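Local atomic coordinates of alcohol dehydrogenase (Thermus thermophilus, PDB entry 2EIH), a protein that binds zinc and probably catalyses the nicotinamide-dependent oxidation of alcohols. Residues L39-V44 with E330-F335; W45-V50 with E324-L329. All coordinates share one frame; numbering follows the deposited sequence.

Overall arrangement
Contacts 1 and 2 are neighbours in one interface, their centres about 7 Å apart. Both pair helix 41-48 with helix 322-330 or the turn that follows it. Along the chain 39-44 runs straight into 45-50, and 324-329 into 330-335, so contact 2 lies within the span of contact 1. The two touch directly: E330 OE2 of contact 1 makes a salt bridge with R47 NH1 of contact 2, at 2.9 Å. In sequence, the six-stranded parallel sheet of the Rossmann-type domain falls between the two helices. The pairings therefore join the C-terminal part of the chain to the GroES-like part, as in other zinc-type dehydrogenases. Both lie away from the zinc.

Contact 1: L39-V44 with E330-F335; sequences LNHLDV and EERRVF
H41 and V44, in the first turn of helix 41-48, face E330 and R332, where helix 322-330 gives way to the turn behind it. The backbones come nearest at H41 and E330, whose CA atoms are 7.6 Å apart. Helix 322-330 closes with a Schellman motif. R332 takes a positive phi of 39° there, and the chain turns off toward strand 337-341.

The main side-chain contact is a stack. The R332 guanidinium lies nearly flat over one face of the H41 imidazole, with centres 4.2 Å apart and planes at 14°. It is offset toward the rim of the ring. R332 NE sits 3.5 Å from H41 CE1, and R332 NH1 is 3.6 Å from H41 ND1. The arginine chain bends at CB-CG (chi2 93°), which brings its flat end back over the ring. L329 packs against H41 from the other side of the ring plane. With an alanine in place of H41, the R332 guanidinium would probably lose the surface it rests on and be free to swing into solvent.

This pairing belongs to the medium-chain dehydrogenase fold, in which the chain returns from the Rossmann-type domain to the GroES-like one. L39 continues the link through backbone hydrogen bonds with V338 of strand 337-341.

V44 meets E330 through a methyl group. V44 CG1 is anti to the backbone N and comes 3.2 Å from E330 OE2. The same oxygen has its main polar partner in R47, by a salt bridge, and a weaker, long ion pair with K48. Within 39-44, N40 N donates to D43 OD2 at 3.2 Å, from well above the carboxylate plane. D43 OD2 is also hydrogen-bonded to Y121 OH.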
loop_
_atom_site.group_PDB
_atom_site.type_symbol
_atom_site.label_atom_id
_atom_site.label_comp_id
_atom_site.label_asym_id
_atom_site.label_seq_id
_atom_site.Cartn_x
_atom_site.Cartn_y
_atom_site.Cartn_z
ATOM N N LEU A 39 31.048 -9.704 -12.875
ATOM C CA LEU A 39 30.773 -11.113 -12.622
ATOM C C LEU A 39 29.698 -11.329 -11.565
ATOM O O LEU A 39 29.727 -10.708 -10.509
ATOM C CB LEU A 39 32.055 -11.811 -12.164
ATOM C CG LEU A 39 33.028 -12.421 -13.173
ATOM C CD1 LEU A 39 33.423 -11.442 -14.258
ATOM C CD2 LEU A 39 34.263 -12.912 -12.402
ATOM N N ASN A 40 28.755 -12.220 -11.850
ATOM C CA ASN A 40 27.687 -12.547 -10.903
ATOM C C ASN A 40 27.645 -14.053 -10.616
ATOM O O ASN A 40 28.083 -14.861 -11.433
ATOM C CB ASN A 40 26.344 -12.056 -11.442
ATOM C CG ASN A 40 26.186 -10.568 -11.299
ATOM O OD1 ASN A 40 26.266 -9.818 -12.268
ATOM N ND2 ASN A 40 25.969 -10.126 -10.071
ATOM N N HIS A 41 27.120 -14.432 -9.457
ATOM C CA HIS A 41 27.069 -15.844 -9.098
ATOM C C HIS A 41 26.248 -16.648 -10.101
ATOM O O HIS A 41 26.421 -17.866 -10.248
ATOM C CB HIS A 41 26.528 -16.007 -7.673
ATOM C CG HIS A 41 27.470 -15.512 -6.619
ATOM N ND1 HIS A 41 28.640 -16.166 -6.300
ATOM C CD2 HIS A 41 27.436 -14.401 -5.845
ATOM C CE1 HIS A 41 29.290 -15.479 -5.378
ATOM N NE2 HIS A 41 28.582 -14.402 -5.084
ATOM N N LEU A 42 25.372 -15.941 -10.800
ATOM C CA LEU A 42 24.533 -16.536 -11.824
ATOM C C LEU A 42 25.399 -17.105 -12.954
ATOM O O LEU A 42 25.106 -18.180 -13.491
ATOM C CB LEU A 42 23.574 -15.480 -12.378
ATOM C CG LEU A 42 22.664 -15.881 -13.539
ATOM C CD1 LEU A 42 21.941 -17.189 -13.221
ATOM C CD2 LEU A 42 21.678 -14.761 -13.794
ATOM N N ASP A 43 26.461 -16.389 -13.321
ATOM C CA ASP A 43 27.335 -16.868 -14.382
ATOM C C ASP A 43 27.930 -18.213 -13.960
ATOM O O ASP A 43 28.197 -19.062 -14.804
ATOM C CB ASP A 43 28.495 -15.897 -14.657
ATOM C CG ASP A 43 28.054 -14.443 -14.783
ATOM O OD1 ASP A 43 26.849 -14.171 -14.935
ATOM O OD2 ASP A 43 28.938 -13.564 -14.730
ATOM N N VAL A 44 28.138 -18.406 -12.658
ATOM C CA VAL A 44 28.719 -19.651 -12.163
ATOM C C VAL A 44 27.740 -20.815 -12.272
ATOM O O VAL A 44 28.125 -21.918 -12.668
ATOM C CB VAL A 44 29.201 -19.504 -10.698
ATOM C CG1 VAL A 44 29.705 -20.837 -10.170
ATOM C CG2 VAL A 44 30.316 -18.468 -10.631
ATOM N N GLU A 330 33.755 -17.684 -6.465
ATOM C CA GLU A 330 33.272 -18.894 -5.825
ATOM C C GLU A 330 33.739 -19.051 -4.388
ATOM O O GLU A 330 33.049 -19.672 -3.576
ATOM C CB GLU A 330 33.684 -20.121 -6.632
ATOM C CG GLU A 330 32.905 -20.284 -7.920
ATOM C CD GLU A 330 33.104 -21.650 -8.532
ATOM O OE1 GLU A 330 34.259 -21.986 -8.882
ATOM O OE2 GLU A 330 32.105 -22.390 -8.657
ATOM N N GLU A 331 34.902 -18.490 -4.071
ATOM C CA GLU A 331 35.443 -18.589 -2.718
ATOM C C GLU A 331 34.990 -17.461 -1.779
ATOM O O GLU A 331 35.428 -17.393 -0.629
ATOM C CB GLU A 331 36.975 -18.645 -2.770
ATOM C CG GLU A 331 37.669 -17.322 -3.080
ATOM C CD GLU A 331 39.192 -17.462 -3.220
ATOM O OE1 GLU A 331 39.907 -16.437 -3.108
ATOM O OE2 GLU A 331 39.673 -18.595 -3.456
ATOM N N ARG A 332 34.098 -16.601 -2.271
ATOM C CA ARG A 332 33.568 -15.471 -1.503
ATOM C C ARG A 332 34.618 -14.774 -0.633
ATOM O O ARG A 332 34.335 -14.386 0.504
ATOM C CB ARG A 332 32.397 -15.916 -0.611
ATOM C CG ARG A 332 31.011 -15.918 -1.272
ATOM C CD ARG A 332 30.634 -17.275 -1.871
ATOM N NE ARG A 332 29.274 -17.269 -2.418
ATOM C CZ ARG A 332 28.717 -18.289 -3.068
ATOM N NH1 ARG A 332 27.476 -18.191 -3.533
ATOM N NH2 ARG A 332 29.403 -19.409 -3.265
ATOM N N ARG A 333 35.821 -14.597 -1.167
ATOM C CA ARG A 333 36.882 -13.955 -0.406
ATOM C C ARG A 333 36.949 -12.459 -0.680
ATOM O O ARG A 333 37.048 -11.651 0.241
ATOM C CB ARG A 333 38.224 -14.619 -0.720
ATOM C CG ARG A 333 39.377 -14.119 0.122
ATOM C CD ARG A 333 40.607 -15.014 -0.023
ATOM N NE ARG A 333 41.247 -14.946 -1.337
ATOM C CZ ARG A 333 41.857 -13.870 -1.828
ATOM N NH1 ARG A 333 41.911 -12.750 -1.114
ATOM N NH2 ARG A 333 42.433 -13.920 -3.026
ATOM N N VAL A 334 36.886 -12.088 -1.949
ATOM C CA VAL A 334 36.944 -10.681 -2.312
ATOM C C VAL A 334 35.753 -9.881 -1.802
ATOM O O VAL A 334 34.613 -10.316 -1.920
ATOM C CB VAL A 334 37.039 -10.530 -3.838
ATOM C CG1 VAL A 334 36.731 -9.096 -4.246
ATOM C CG2 VAL A 334 38.443 -10.910 -4.295
ATOM N N PHE A 335 36.030 -8.718 -1.225
ATOM C CA PHE A 335 34.984 -7.833 -0.716
ATOM C C PHE A 335 34.612 -6.906 -1.870
ATOM O O PHE A 335 35.410 -6.051 -2.276
ATOM C CB PHE A 335 35.500 -6.993 0.456
ATOM C CG PHE A 335 34.431 -6.190 1.153
ATOM C CD1 PHE A 335 33.790 -6.691 2.289
ATOM C CD2 PHE A 335 34.050 -4.938 0.664
ATOM C CE1 PHE A 335 32.787 -5.960 2.929
ATOM C CE2 PHE A 335 33.046 -4.202 1.296
ATOM C CZ PHE A 335 32.410 -4.713 2.435
#

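Contact 2: W45-V50 with E324-L329; sequences WVRKGV and EGHRLL
R47 and H326 carry this contact between helix 41-48 and helix 322-330. It is small, burying 110 Å² in all. Their CA atoms are 9.4 Å apart, so the two side chains span the gap between the helices.

One hydrogen bond crosses it. R47 NE donates to H326 ND1 at 2.8 Å, and the N-H...N angle of 171° makes it nearly straight. ND1 lies almost in the guanidinium plane of R47, at its edge. The donor is tilted somewhat out of the imidazole plane, and the two flat groups are turned 60° against each other. The R47 chain runs out from its helix with CG anti to the backbone N and then bends at CG-CD (chi3 60°). This bend turns NE toward the histidine.

Van der Waals contacts are few. R47 CD lies 3.6 Å from H326 ND1, and H326 CB is 4.0 Å from R47 NH1. The two side chains run alongside one another, pointing opposite ways. L15 of strand 15-19 packs against both.

Further polar partners complete the buried groups. R47 NH2 is hydrogen-bonded to G10 O, and H326 NE2 to Y121 OH. The E330 carboxylate holds NH1, so all three nitrogens of the R47 guanidinium have partners, as do both ring nitrogens of H326, which should hold both groups in one rotation. Since ND1 accepts from a guanidinium that is probably charged, the imidazole is likely to be neutral, and a second proton on it would be costly.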
loop_
_atom_site.group_PDB
_atom_site.type_symbol
_atom_site.label_atom_id
_atom_site.label_comp_id
_atom_site.label_asym_id
_atom_site.label_seq_id
_atom_site.Cartn_x
_atom_site.Cartn_y
_atom_site.Cartn_z
ATOM N N TRP A 45 26.478 -20.572 -11.927
ATOM C CA TRP A 45 25.473 -21.618 -12.014
ATOM C C TRP A 45 25.326 -22.069 -13.470
ATOM O O TRP A 45 25.165 -23.263 -13.747
ATOM C CB TRP A 45 24.131 -21.121 -11.457
ATOM C CG TRP A 45 24.221 -20.696 -10.023
ATOM C CD1 TRP A 45 25.076 -21.192 -9.081
ATOM C CD2 TRP A 45 23.463 -19.666 -9.376
ATOM N NE1 TRP A 45 24.908 -20.531 -7.890
ATOM C CE2 TRP A 45 23.925 -19.587 -8.040
ATOM C CE3 TRP A 45 22.441 -18.800 -9.790
ATOM C CZ2 TRP A 45 23.402 -18.669 -7.114
ATOM C CZ3 TRP A 45 21.919 -17.885 -8.865
ATOM C CH2 TRP A 45 22.403 -17.830 -7.545
ATOM N N VAL A 46 25.404 -21.125 -14.404
ATOM C CA VAL A 46 25.285 -21.478 -15.808
ATOM C C VAL A 46 26.517 -22.266 -16.228
ATOM O O VAL A 46 26.409 -23.229 -16.985
ATOM C CB VAL A 46 25.139 -20.234 -16.700
ATOM C CG1 VAL A 46 25.124 -20.644 -18.165
ATOM C CG2 VAL A 46 23.843 -19.511 -16.354
ATOM N N ARG A 47 27.685 -21.874 -15.725
ATOM C CA ARG A 47 28.915 -22.579 -16.067
ATOM C C ARG A 47 28.899 -24.020 -15.565
ATOM O O ARG A 47 29.240 -24.943 -16.301
ATOM C CB ARG A 47 30.139 -21.853 -15.495
ATOM C CG ARG A 47 31.404 -22.712 -15.546
ATOM C CD ARG A 47 32.655 -22.000 -15.076
ATOM N NE ARG A 47 32.614 -21.513 -13.697
ATOM C CZ ARG A 47 32.696 -22.266 -12.602
ATOM N NH1 ARG A 47 32.653 -21.683 -11.411
ATOM N NH2 ARG A 47 32.809 -23.583 -12.687
ATOM N N LYS A 48 28.514 -24.212 -14.309
ATOM C CA LYS A 48 28.469 -25.553 -13.732
ATOM C C LYS A 48 27.400 -26.428 -14.372
ATOM O O LYS A 48 27.517 -27.651 -14.375
ATOM C CB LYS A 48 28.217 -25.482 -12.229
ATOM C CG LYS A 48 29.405 -25.011 -11.431
ATOM C CD LYS A 48 29.082 -24.994 -9.950
ATOM C CE LYS A 48 30.343 -24.805 -9.133
ATOM N NZ LYS A 48 30.056 -24.692 -7.680
ATOM N N GLY A 49 26.358 -25.803 -14.910
ATOM C CA GLY A 49 25.293 -26.563 -15.539
ATOM C C GLY A 49 24.064 -26.636 -14.656
ATOM O O GLY A 49 23.039 -27.200 -15.040
ATOM N N VAL A 50 24.168 -26.054 -13.469
ATOM C CA VAL A 50 23.073 -26.037 -12.520
ATOM C C VAL A 50 21.921 -25.173 -13.007
ATOM O O VAL A 50 20.780 -25.346 -12.582
ATOM C CB VAL A 50 23.542 -25.493 -11.172
ATOM C CG1 VAL A 50 22.449 -25.672 -10.134
ATOM C CG2 VAL A 50 24.816 -26.197 -10.748
ATOM N N GLU A 324 39.843 -17.316 -13.864
ATOM C CA GLU A 324 40.402 -16.906 -12.579
ATOM C C GLU A 324 39.386 -16.062 -11.830
ATOM O O GLU A 324 39.349 -16.072 -10.603
ATOM C CB GLU A 324 41.676 -16.091 -12.786
ATOM C CG GLU A 324 42.183 -15.447 -11.506
ATOM C CD GLU A 324 42.749 -16.453 -10.524
ATOM O OE1 GLU A 324 42.350 -17.639 -10.569
ATOM O OE2 GLU A 324 43.585 -16.057 -9.684
ATOM N N GLY A 325 38.576 -15.320 -12.582
ATOM C CA GLY A 325 37.564 -14.485 -11.972
ATOM C C GLY A 325 36.479 -15.318 -11.321
ATOM O O GLY A 325 35.957 -14.953 -10.267
ATOM N N HIS A 326 36.126 -16.446 -11.935
ATOM C CA HIS A 326 35.087 -17.291 -11.349
ATOM C C HIS A 326 35.586 -17.973 -10.085
ATOM O O HIS A 326 34.793 -18.333 -9.217
ATOM C CB HIS A 326 34.605 -18.358 -12.336
ATOM C CG HIS A 326 33.488 -17.896 -13.231
ATOM N ND1 HIS A 326 32.443 -18.727 -13.585
ATOM C CD2 HIS A 326 33.280 -16.730 -13.861
ATOM C CE1 HIS A 326 31.638 -18.077 -14.404
ATOM N NE2 HIS A 326 32.113 -16.863 -14.595
ATOM N N ARG A 327 36.900 -18.156 -9.985
ATOM C CA ARG A 327 37.480 -18.779 -8.801
ATOM C C ARG A 327 37.333 -17.803 -7.632
ATOM O O ARG A 327 36.802 -18.148 -6.574
ATOM C CB ARG A 327 38.955 -19.094 -9.047
ATOM C CG ARG A 327 39.649 -19.726 -7.864
ATOM C CD ARG A 327 41.123 -19.949 -8.138
ATOM N NE ARG A 327 41.914 -19.401 -7.045
ATOM C CZ ARG A 327 42.170 -18.107 -6.888
ATOM N NH1 ARG A 327 41.707 -17.228 -7.765
ATOM N NH2 ARG A 327 42.870 -17.689 -5.843
ATOM N N LEU A 328 37.799 -16.575 -7.845
ATOM C CA LEU A 328 37.715 -15.525 -6.839
ATOM C C LEU A 328 36.317 -15.357 -6.281
ATOM O O LEU A 328 36.132 -15.120 -5.088
ATOM C CB LEU A 328 38.144 -14.189 -7.432
ATOM C CG LEU A 328 39.628 -13.939 -7.616
ATOM C CD1 LEU A 328 39.816 -12.658 -8.396
ATOM C CD2 LEU A 328 40.304 -13.855 -6.260
ATOM N N LEU A 329 35.330 -15.462 -7.158
ATOM C CA LEU A 329 33.942 -15.293 -6.763
ATOM C C LEU A 329 33.385 -16.491 -6.020
ATOM O O LEU A 329 32.635 -16.341 -5.060
ATOM C CB LEU A 329 33.086 -15.014 -7.995
ATOM C CG LEU A 329 31.645 -14.627 -7.685
ATOM C CD1 LEU A 329 31.613 -13.400 -6.780
ATOM C CD2 LEU A 329 30.924 -14.348 -8.993
#